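Local coordinates for penicillin-binding protein activator LpoB (Escherichia coli, PDB 4Q6Z), which probably regulates peptidoglycan synthesis as an outer-membrane lipoprotein that interacts with penicillin-binding protein 1B, the chain here being its C-terminal domain, at residues Gln8-Lys13 against Pro111-Gln116; Ser12-Leu15 against Gly19-Ala22; Val28-Asn33 against Gln78-Thr83; Ile90-Gly95 against Met118-Gly123. All blocks are in the same frame, centred on the assembly; numbering follows the deposited sequence.

Interaction 1: residues Gln8-Lys13 against Pro111-Gln116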
loop_
_atom_site.group_PDB
_atom_site.type_symbol
_atom_site.label_atom_id
_atom_site.label_comp_id
_atom_site.label_asym_id
_atom_site.label_seq_id
_atom_site.Cartn_x
_atom_site.Cartn_y
_atom_site.Cartn_z
ATOM N N GLN A 8 0.601 -5.241 -11.387
ATOM C CA GLN A 8 1.559 -4.666 -12.363
ATOM C C GLN A 8 0.954 -3.564 -13.244
ATOM O O GLN A 8 1.587 -2.526 -13.442
ATOM C CB GLN A 8 2.166 -5.750 -13.282
ATOM C CG GLN A 8 3.281 -6.569 -12.655
ATOM C CD GLN A 8 4.546 -5.769 -12.391
ATOM O OE1 GLN A 8 4.669 -4.605 -12.778
ATOM N NE2 GLN A 8 5.493 -6.390 -11.709
ATOM N N PRO A 9 -0.249 -3.805 -13.812
ATOM C CA PRO A 9 -0.911 -2.730 -14.571
ATOM C C PRO A 9 -1.243 -1.524 -13.706
ATOM O O PRO A 9 -1.145 -0.406 -14.181
ATOM C CB PRO A 9 -2.212 -3.370 -15.094
ATOM C CG PRO A 9 -2.234 -4.778 -14.620
ATOM C CD PRO A 9 -0.962 -5.096 -13.899
ATOM N N MET A 10 -1.640 -1.763 -12.460
ATOM C CA MET A 10 -2.023 -0.685 -11.543
ATOM C C MET A 10 -0.841 0.154 -11.074
ATOM O O MET A 10 -0.920 1.377 -11.068
ATOM C CB MET A 10 -2.756 -1.236 -10.320
ATOM C CG MET A 10 -4.211 -1.543 -10.601
ATOM S SD MET A 10 -5.169 -1.768 -9.093
ATOM C CE MET A 10 -5.220 -3.539 -9.235
ATOM N N VAL A 11 0.235 -0.501 -10.658
ATOM C CA VAL A 11 1.458 0.195 -10.262
ATOM C C VAL A 11 1.969 1.053 -11.410
ATOM O O VAL A 11 2.277 2.225 -11.237
ATOM C CB VAL A 11 2.550 -0.796 -9.857
ATOM C CG1 VAL A 11 3.909 -0.122 -9.788
ATOM C CG2 VAL A 11 2.198 -1.429 -8.514
ATOM N N SER A 12 2.036 0.462 -12.588
ATOM C CA SER A 12 2.368 1.197 -13.793
ATOM C C SER A 12 1.422 2.378 -14.012
ATOM O O SER A 12 1.857 3.484 -14.283
ATOM C CB SER A 12 2.332 0.260 -15.004
ATOM O OG SER A 12 2.707 0.941 -16.187
ATOM N N LYS A 13 0.124 2.138 -13.901
ATOM C CA LYS A 13 -0.894 3.191 -14.059
ATOM C C LYS A 13 -0.575 4.337 -13.127
ATOM O O LYS A 13 -0.606 5.491 -13.521
ATOM C CB LYS A 13 -2.276 2.615 -13.712
ATOM C CG LYS A 13 -3.475 3.161 -14.461
ATOM C CD LYS A 13 -4.658 2.224 -14.215
ATOM C CE LYS A 13 -5.976 2.956 -14.094
ATOM N NZ LYS A 13 -6.496 3.357 -15.424
ATOM N N PRO A 111 -12.659 -10.700 -6.720
ATOM C CA PRO A 111 -12.641 -9.462 -5.974
ATOM C C PRO A 111 -12.071 -8.352 -6.793
ATOM O O PRO A 111 -11.363 -8.592 -7.767
ATOM C CB PRO A 111 -11.675 -9.765 -4.834
ATOM C CG PRO A 111 -10.828 -10.893 -5.306
ATOM C CD PRO A 111 -11.368 -11.383 -6.619
ATOM N N THR A 112 -12.327 -7.133 -6.362
ATOM C CA THR A 112 -11.629 -5.988 -6.936
ATOM C C THR A 112 -10.521 -5.481 -6.000
ATOM O O THR A 112 -10.733 -5.274 -4.798
ATOM C CB THR A 112 -12.619 -4.888 -7.356
ATOM O OG1 THR A 112 -13.507 -4.605 -6.275
ATOM C CG2 THR A 112 -13.422 -5.353 -8.604
ATOM N N LEU A 113 -9.332 -5.303 -6.566
ATOM C CA LEU A 113 -8.226 -4.639 -5.869
ATOM C C LEU A 113 -8.282 -3.118 -6.021
ATOM O O LEU A 113 -8.338 -2.594 -7.120
ATOM C CB LEU A 113 -6.928 -5.153 -6.436
ATOM C CG LEU A 113 -5.621 -4.520 -5.982
ATOM C CD1 LEU A 113 -5.470 -4.530 -4.466
ATOM C CD2 LEU A 113 -4.488 -5.294 -6.631
ATOM N N GLN A 114 -8.279 -2.419 -4.906
ATOM C CA GLN A 114 -8.387 -0.980 -4.910
ATOM C C GLN A 114 -7.132 -0.399 -4.237
ATOM O O GLN A 114 -6.817 -0.749 -3.102
ATOM C CB GLN A 114 -9.663 -0.589 -4.152
ATOM C CG GLN A 114 -10.470 0.532 -4.797
ATOM C CD GLN A 114 -9.916 1.916 -4.465
ATOM O OE1 GLN A 114 -9.557 2.727 -5.346
ATOM N NE2 GLN A 114 -9.852 2.195 -3.174
ATOM N N MET A 115 -6.418 0.486 -4.922
ATOM C CA MET A 115 -5.277 1.163 -4.301
ATOM C C MET A 115 -5.533 2.642 -4.191
ATOM O O MET A 115 -6.130 3.221 -5.089
ATOM C CB MET A 115 -4.028 0.967 -5.123
ATOM C CG MET A 115 -3.472 -0.437 -5.107
ATOM S SD MET A 115 -2.029 -0.491 -6.208
ATOM C CE MET A 115 -2.112 -2.219 -6.696
ATOM N N GLN A 116 -5.063 3.249 -3.101
ATOM C CA GLN A 116 -4.989 4.706 -2.996
ATOM C C GLN A 116 -3.641 5.173 -2.533
ATOM O O GLN A 116 -3.137 4.746 -1.507
ATOM C CB GLN A 116 -5.984 5.244 -1.998
ATOM C CG GLN A 116 -7.417 4.915 -2.305
ATOM C CD GLN A 116 -8.092 4.442 -1.049
ATOM O OE1 GLN A 116 -8.736 5.227 -0.354
ATOM N NE2 GLN A 116 -7.909 3.158 -0.720
#
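Leu-113 meets Met-10 at methyl level: its CD2 lies 3.2 Å from the Met-10 CE, and its CG sits close behind. CG of Leu-113 stands anti to the backbone N (chi1 174°), which carries the isobutyl fork from the strand toward the helix. On the other side Met-10 bends at chi3 (-104°), bringing its terminal methyl round onto the leucine while the sulfur SD stays 3.8 Å from the carbonyl O of Leu-113. Two residues further along, Met-115 reaches out from the same side of the strand. Its chain runs extended beyond CG and ends with CE 3.8 Å from the CB of Met-10 and 3.9 Å from SD. Met-10 is therefore touched near its root by one strand residue and at its tip by the other; the side-chain contacts are apolar packing, with no hydrogen bond between the segments. This is helix 3-15 lying on the mixed sheet of the LpoB domain. Met-7, one turn earlier on that helix, also touches Leu-113 and Met-115. Strand 111-119 is itself flanked by antiparallel strands, 98-106 and 124-132, and Trp-127 of the latter packs against Met-115.

Interaction 2: residues Ser12-Leu15 against Gly19-Ala22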
loop_
_atom_site.group_PDB
_atom_site.type_symbol
_atom_site.label_atom_id
_atom_site.label_comp_id
_atom_site.label_asym_id
_atom_site.label_seq_id
_atom_site.Cartn_x
_atom_site.Cartn_y
_atom_site.Cartn_z
ATOM N N SER A 12 2.036 0.462 -12.588
ATOM C CA SER A 12 2.368 1.197 -13.793
ATOM C C SER A 12 1.422 2.378 -14.012
ATOM O O SER A 12 1.857 3.484 -14.283
ATOM C CB SER A 12 2.332 0.260 -15.004
ATOM O OG SER A 12 2.707 0.941 -16.187
ATOM N N LYS A 13 0.124 2.138 -13.901
ATOM C CA LYS A 13 -0.894 3.191 -14.059
ATOM C C LYS A 13 -0.575 4.337 -13.127
ATOM O O LYS A 13 -0.606 5.491 -13.521
ATOM C CB LYS A 13 -2.276 2.615 -13.712
ATOM C CG LYS A 13 -3.475 3.161 -14.461
ATOM C CD LYS A 13 -4.658 2.224 -14.215
ATOM C CE LYS A 13 -5.976 2.956 -14.094
ATOM N NZ LYS A 13 -6.496 3.357 -15.424
ATOM N N MET A 14 -0.249 3.976 -11.886
ATOM C CA MET A 14 0.048 4.910 -10.797
ATOM C C MET A 14 1.293 5.744 -11.104
ATOM O O MET A 14 1.320 6.958 -10.914
ATOM C CB MET A 14 0.249 4.120 -9.499
ATOM C CG MET A 14 0.464 4.967 -8.245
ATOM S SD MET A 14 0.685 4.019 -6.727
ATOM C CE MET A 14 2.293 3.301 -7.018
ATOM N N LEU A 15 2.331 5.060 -11.561
ATOM C CA LEU A 15 3.553 5.709 -12.053
ATOM C C LEU A 15 3.290 6.758 -13.139
ATOM O O LEU A 15 3.932 7.801 -13.163
ATOM C CB LEU A 15 4.524 4.655 -12.603
ATOM C CG LEU A 15 5.617 4.093 -11.712
ATOM C CD1 LEU A 15 6.531 3.219 -12.539
ATOM C CD2 LEU A 15 6.421 5.191 -11.051
ATOM N N GLY A 19 0.665 13.839 -10.773
ATOM C CA GLY A 19 0.875 14.043 -9.324
ATOM C C GLY A 19 1.728 12.993 -8.607
ATOM O O GLY A 19 2.140 13.207 -7.451
ATOM N N VAL A 20 2.026 11.883 -9.276
ATOM C CA VAL A 20 2.882 10.848 -8.681
ATOM C C VAL A 20 4.346 10.999 -9.085
ATOM O O VAL A 20 4.691 10.799 -10.231
ATOM C CB VAL A 20 2.411 9.434 -9.065
ATOM C CG1 VAL A 20 3.327 8.395 -8.437
ATOM C CG2 VAL A 20 0.986 9.201 -8.603
ATOM N N THR A 21 5.211 11.328 -8.135
ATOM C CA THR A 21 6.616 11.500 -8.458
ATOM C C THR A 21 7.332 10.189 -8.202
ATOM O O THR A 21 7.202 9.609 -7.127
ATOM C CB THR A 21 7.306 12.621 -7.646
ATOM O OG1 THR A 21 7.562 12.168 -6.323
ATOM C CG2 THR A 21 6.454 13.862 -7.555
ATOM N N ALA A 22 8.100 9.735 -9.184
ATOM C CA ALA A 22 8.811 8.470 -9.069
ATOM C C ALA A 22 10.045 8.622 -8.189
ATOM O O ALA A 22 10.513 9.727 -7.910
ATOM C CB ALA A 22 9.208 7.959 -10.443
#
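Val-20 lays its isopropyl group over the carbonyl oxygen of Met-14, overlapping it with the CB and both methyls. The contact belongs to the link between helix 3-15 and strand 25-35, the first helix-to-strand connection of this mixed alpha-beta domain: the chain leaves the helix, turns, and comes back toward the helix's last residues. Of the Val-20 atoms, CG2 is 3.2 Å from Met-14 O and CG1 is 3.5 Å from it, so the oxygen faces the fork of the side chain and is not met by a single branch. CG2 is anti to the carbonyl carbon of Val-20, and from there it also looks along the helix to the side chain of Met-14, whose CG lies 4.3 Å from it. The Met-14 chain runs on from this point into the interior, where it touches Phe-58, Trp-127 and Leu-117. Val-20 touches the same three residues, so the two side chains share one apolar pocket between the helix end and the sheet. The loop backbone has its own support from a strand: Thr-21 N is hydrogen-bonded to the OH of Tyr-98. A second touch lies nearer the surface. The CB of Leu-15 points away from the loop, but its branch comes back, and its CD2 stops 4.0 Å from the CB of Ala-22.

Interaction 3: residues Val28-Asn33 against Gln78-Thr83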
loop_
_atom_site.group_PDB
_atom_site.type_symbol
_atom_site.label_atom_id
_atom_site.label_comp_id
_atom_site.label_asym_id
_atom_site.label_seq_id
_atom_site.Cartn_x
_atom_site.Cartn_y
_atom_site.Cartn_z
ATOM N N VAL A 28 4.316 1.350 2.487
ATOM C CA VAL A 28 3.350 0.450 1.827
ATOM C C VAL A 28 2.507 -0.271 2.884
ATOM O O VAL A 28 3.000 -1.177 3.539
ATOM C CB VAL A 28 4.034 -0.618 0.960
ATOM C CG1 VAL A 28 2.996 -1.537 0.343
ATOM C CG2 VAL A 28 4.918 0.004 -0.111
ATOM N N ASP A 29 1.236 0.112 3.005
ATOM C CA ASP A 29 0.304 -0.478 3.965
ATOM C C ASP A 29 -0.119 -1.892 3.555
ATOM O O ASP A 29 -0.155 -2.221 2.367
ATOM C CB ASP A 29 -0.925 0.410 4.084
ATOM C CG ASP A 29 -1.950 -0.129 5.069
ATOM O OD1 ASP A 29 -1.560 -0.787 6.053
ATOM O OD2 ASP A 29 -3.156 0.089 4.849
ATOM N N SER A 30 -0.427 -2.727 4.548
ATOM C CA SER A 30 -0.885 -4.103 4.299
ATOM C C SER A 30 -2.143 -4.025 3.498
ATOM O O SER A 30 -2.963 -3.153 3.759
ATOM C CB SER A 30 -1.220 -4.849 5.597
ATOM O OG SER A 30 -0.308 -4.595 6.655
ATOM N N VAL A 31 -2.304 -4.941 2.553
ATOM C CA VAL A 31 -3.542 -5.059 1.794
ATOM C C VAL A 31 -4.682 -5.407 2.732
ATOM O O VAL A 31 -4.672 -6.464 3.347
ATOM C CB VAL A 31 -3.462 -6.146 0.698
ATOM C CG1 VAL A 31 -4.847 -6.456 0.144
ATOM C CG2 VAL A 31 -2.534 -5.702 -0.428
ATOM N N ASN A 32 -5.668 -4.520 2.826
ATOM C CA ASN A 32 -6.821 -4.738 3.684
ATOM C C ASN A 32 -7.854 -5.648 3.013
ATOM O O ASN A 32 -8.362 -5.351 1.918
ATOM C CB ASN A 32 -7.467 -3.411 4.054
ATOM C CG ASN A 32 -8.500 -3.564 5.165
ATOM O OD1 ASN A 32 -9.028 -4.652 5.394
ATOM N ND2 ASN A 32 -8.775 -2.482 5.877
ATOM N N ASN A 33 -8.173 -6.759 3.663
ATOM C CA ASN A 33 -9.259 -7.607 3.169
ATOM C C ASN A 33 -10.611 -7.065 3.609
ATOM O O ASN A 33 -10.997 -7.221 4.762
ATOM C CB ASN A 33 -9.095 -9.047 3.636
ATOM C CG ASN A 33 -10.201 -9.951 3.124
ATOM O OD1 ASN A 33 -10.992 -9.570 2.260
ATOM N ND2 ASN A 33 -10.259 -11.157 3.654
ATOM N N GLN A 78 2.071 -5.074 15.403
ATOM C CA GLN A 78 1.535 -5.698 14.173
ATOM C C GLN A 78 0.107 -5.246 13.836
ATOM O O GLN A 78 -0.603 -5.924 13.099
ATOM C CB GLN A 78 1.604 -7.239 14.236
ATOM C CG GLN A 78 1.701 -7.886 12.849
ATOM C CD GLN A 78 0.782 -9.089 12.681
ATOM O OE1 GLN A 78 -0.442 -8.956 12.662
ATOM N NE2 GLN A 78 1.369 -10.266 12.552
ATOM N N ASP A 79 -0.295 -4.085 14.345
ATOM C CA ASP A 79 -1.619 -3.518 14.081
ATOM C C ASP A 79 -1.618 -2.621 12.830
ATOM O O ASP A 79 -2.226 -1.549 12.823
ATOM C CB ASP A 79 -2.084 -2.696 15.303
ATOM C CG ASP A 79 -3.604 -2.688 15.490
ATOM O OD1 ASP A 79 -4.332 -3.211 14.617
ATOM O OD2 ASP A 79 -4.066 -2.141 16.523
ATOM N N SER A 80 -0.938 -3.052 11.770
ATOM C CA SER A 80 -0.603 -2.146 10.663
ATOM C C SER A 80 -1.792 -1.953 9.711
ATOM O O SER A 80 -2.607 -2.851 9.577
ATOM C CB SER A 80 0.611 -2.659 9.891
ATOM O OG SER A 80 0.285 -3.781 9.101
ATOM N N LEU A 81 -1.891 -0.809 9.029
ATOM C CA LEU A 81 -1.557 0.528 9.581
ATOM C C LEU A 81 -2.690 1.051 10.475
ATOM O O LEU A 81 -3.821 0.577 10.387
ATOM C CB LEU A 81 -1.245 1.526 8.436
ATOM C CG LEU A 81 0.140 2.185 8.375
ATOM C CD1 LEU A 81 1.310 1.249 8.659
ATOM C CD2 LEU A 81 0.311 2.790 6.994
ATOM N N GLY A 82 -2.391 2.019 11.337
ATOM C CA GLY A 82 -3.449 2.719 12.052
ATOM C C GLY A 82 -4.379 3.466 11.112
ATOM O O GLY A 82 -4.389 3.231 9.901
ATOM N N THR A 83 -5.168 4.373 11.674
ATOM C CA THR A 83 -5.908 5.383 10.892
ATOM C C THR A 83 -5.035 6.055 9.797
ATOM O O THR A 83 -3.847 5.737 9.602
ATOM C CB THR A 83 -6.497 6.443 11.861
ATOM O OG1 THR A 83 -6.736 5.813 13.114
ATOM C CG2 THR A 83 -7.834 7.080 11.367
#
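Asp-29 takes the backbone N-H of Leu-81 on its carboxylate oxygen OD1, with Leu-81 N 3.0 Å from that oxygen and an N-H...O angle of 143°. The donor comes in on the syn side but 32° out of the carboxylate plane. The same OD1 lies 3.3 Å from CB of Leu-81, and CD2 of Leu-81 reaches back to 4.0 Å from CB of Asp-29, so the leucine passes across the acid in an oblique crossing. One residue after Asp-29 and one before Leu-81, the hydroxyls of Ser-30 and Ser-80 form a second bond, OG to OG, at 2.6 Å.

Within its own segment, Asp-29 has CG anti to the backbone N (chi1 -180°). There OD1 also receives a weak bond from the N-H of Ser-30, which may help to hold the carboxylate's rotation. Both residues lie along the course of strand 25-35, which is interrupted by a bulge or short loop and runs between 59-60 and 98-106 in the mixed sheet. The partner segment is the irregular link between helix 63-73 and helix 84-93, so the contact ties a helical connection to the sheet. The model has a cis peptide between Ser-80 and Leu-81, and that bond lies right between the two residues that make the cross-segment bonds.

Further out, Asp-29 pairs through its backbone with Leu-100 on the neighbouring strand 98-106, and its side chain touches Tyr-101. Leu-81 packs on Val-99 of that strand and on Leu-66 of helix 63-73, while Ser-80 lies against Lys-70.

Interaction 4: residues Ile90-Gly95 against Met118-Gly123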
loop_
_atom_site.group_PDB
_atom_site.type_symbol
_atom_site.label_atom_id
_atom_site.label_comp_id
_atom_site.label_asym_id
_atom_site.label_seq_id
_atom_site.Cartn_x
_atom_site.Cartn_y
_atom_site.Cartn_z
ATOM N N ILE A 90 3.551 7.880 11.237
ATOM C CA ILE A 90 4.615 6.921 10.994
ATOM C C ILE A 90 5.408 7.372 9.772
ATOM O O ILE A 90 6.634 7.525 9.829
ATOM C CB ILE A 90 4.081 5.512 10.721
ATOM C CG1 ILE A 90 3.205 5.025 11.877
ATOM C CG2 ILE A 90 5.235 4.546 10.504
ATOM C CD1 ILE A 90 2.980 3.523 11.927
ATOM N N ALA A 91 4.696 7.616 8.680
ATOM C CA ALA A 91 5.319 8.084 7.460
ATOM C C ALA A 91 6.296 9.234 7.732
ATOM O O ALA A 91 7.432 9.200 7.277
ATOM C CB ALA A 91 4.269 8.517 6.463
ATOM N N ARG A 92 5.847 10.223 8.496
ATOM C CA ARG A 92 6.660 11.416 8.822
ATOM C C ARG A 92 7.863 11.103 9.681
ATOM O O ARG A 92 8.920 11.724 9.560
ATOM C CB ARG A 92 5.818 12.454 9.568
ATOM C CG ARG A 92 4.659 12.995 8.753
ATOM C CD ARG A 92 4.447 14.469 9.014
ATOM N NE ARG A 92 3.474 15.024 8.084
ATOM C CZ ARG A 92 2.189 15.251 8.363
ATOM N NH1 ARG A 92 1.688 14.980 9.567
ATOM N NH2 ARG A 92 1.403 15.762 7.422
ATOM N N ASN A 93 7.668 10.163 10.585
ATOM C CA ASN A 93 8.734 9.678 11.424
ATOM C C ASN A 93 9.817 9.001 10.619
ATOM O O ASN A 93 10.993 9.367 10.689
ATOM C CB ASN A 93 8.170 8.684 12.419
ATOM C CG ASN A 93 9.237 8.018 13.222
ATOM O OD1 ASN A 93 9.957 7.188 12.701
ATOM N ND2 ASN A 93 9.348 8.364 14.495
ATOM N N VAL A 94 9.431 8.007 9.839
ATOM C CA VAL A 94 10.388 7.427 8.923
ATOM C C VAL A 94 10.417 8.527 7.905
ATOM O O VAL A 94 9.771 9.548 8.108
ATOM C CB VAL A 94 9.979 6.006 8.458
ATOM C CG1 VAL A 94 9.700 5.160 9.687
ATOM C CG2 VAL A 94 8.769 6.014 7.530
ATOM N N GLY A 95 11.161 8.419 6.838
ATOM C CA GLY A 95 11.106 9.556 5.920
ATOM C C GLY A 95 10.175 9.448 4.717
ATOM O O GLY A 95 10.651 9.623 3.603
ATOM N N MET A 118 -1.799 8.023 -0.921
ATOM C CA MET A 118 -1.959 9.250 -0.146
ATOM C C MET A 118 -0.657 10.016 -0.061
ATOM O O MET A 118 0.413 9.420 0.109
ATOM C CB MET A 118 -2.428 8.950 1.257
ATOM C CG MET A 118 -2.545 10.196 2.094
ATOM S SD MET A 118 -3.214 9.822 3.702
ATOM C CE MET A 118 -1.867 8.897 4.446
ATOM N N LEU A 119 -0.761 11.338 -0.162
ATOM C CA LEU A 119 0.398 12.198 0.025
ATOM C C LEU A 119 0.529 12.558 1.482
ATOM O O LEU A 119 -0.320 13.248 2.041
ATOM C CB LEU A 119 0.287 13.459 -0.824
ATOM C CG LEU A 119 1.372 14.524 -0.740
ATOM C CD1 LEU A 119 2.756 13.959 -0.933
ATOM C CD2 LEU A 119 1.110 15.570 -1.810
ATOM N N VAL A 120 1.614 12.102 2.084
ATOM C CA VAL A 120 1.800 12.206 3.521
ATOM C C VAL A 120 1.669 13.645 3.999
ATOM O O VAL A 120 1.006 13.924 4.991
ATOM C CB VAL A 120 3.185 11.680 3.920
ATOM C CG1 VAL A 120 3.501 12.008 5.368
ATOM C CG2 VAL A 120 3.236 10.177 3.694
ATOM N N GLN A 121 2.318 14.560 3.300
ATOM C CA GLN A 121 2.331 15.953 3.736
ATOM C C GLN A 121 0.955 16.594 3.869
ATOM O O GLN A 121 0.782 17.495 4.681
ATOM C CB GLN A 121 3.150 16.784 2.764
ATOM C CG GLN A 121 3.458 18.181 3.273
ATOM C CD GLN A 121 4.580 18.839 2.505
ATOM O OE1 GLN A 121 5.588 18.212 2.162
ATOM N NE2 GLN A 121 4.397 20.107 2.202
ATOM N N THR A 122 0.006 16.176 3.042
ATOM C CA THR A 122 -1.328 16.778 3.056
ATOM C C THR A 122 -2.447 15.836 3.462
ATOM O O THR A 122 -3.571 16.262 3.722
ATOM C CB THR A 122 -1.664 17.392 1.694
ATOM O OG1 THR A 122 -1.757 16.369 0.711
ATOM C CG2 THR A 122 -0.588 18.349 1.287
ATOM N N GLY A 123 -2.143 14.554 3.532
ATOM C CA GLY A 123 -3.171 13.551 3.841
ATOM C C GLY A 123 -4.111 13.353 2.678
ATOM O O GLY A 123 -5.145 12.736 2.787
#
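Val-120 points its two methyls at the helix, and they divide between neighbouring residues. CG2 rests on the CB of Ala-91 at 3.4 Å. CG1, anti to the valine's own backbone N (chi1 170°), lies beside it and is 3.7 Å from both the Ala-91 CB and the CG of Arg-92. The valine thus straddles the small side chain and the root of the long one.

Arg-92 runs past Val-120 in the opposite direction. Its chain bends at chi2 (-142°) and carries the guanidinium beyond the valine methyls to the backbone of the next residue. There the NH2 of Arg-92 gives a weak hydrogen bond to the carbonyl O of Gln-121 at 3.3 Å, with an N-H...O angle of only 128°; that oxygen lies at the edge of the guanidinium, near its plane. The carbonyl O of Val-120 is nearer to NH2, at 3.1 Å, but it approaches obliquely and at too poor an angle to count as bonded.

The residues met here form the turn of a beta-hairpin, which joins strands 111-119 and 124-132, and the helix is the closing part of 84-93. The turn is wound tightly: the carbonyl O of Leu-119 accepts from the N of Thr-122 and from the N of Gly-123, where phi becomes positive. Val-120 also pairs through its backbone with His-97. Val-99 of strand 98-106 touches both Ala-91 and Val-120. In the turn itself, OG1 of Thr-122 is hydrogen-bonded to OE1 of Glu-124.

How the interactions relate
From the N terminus, helix 3-15 opens interactions 1 and 2 from one stretch, sharing Ser-12 and Lys-13. Interaction 2 closes almost at once, over the short turn leading toward strand 25-35. Interaction 1 stays open until strand 111-119, and interaction 3 is nested inside that long loop, joining strand 25-35 to the link between helices 63-73 and 84-93. Interaction 4 opens after interaction 3 has closed and ends beyond interaction 1, so those two cross; their second segments adjoin along strand 111-119 and its turn. Interactions 1 and 4 lie on opposite sides of the chain's centre, about 21 Å apart between centres, fastening helices 3-15 and 84-93 to the same strand region.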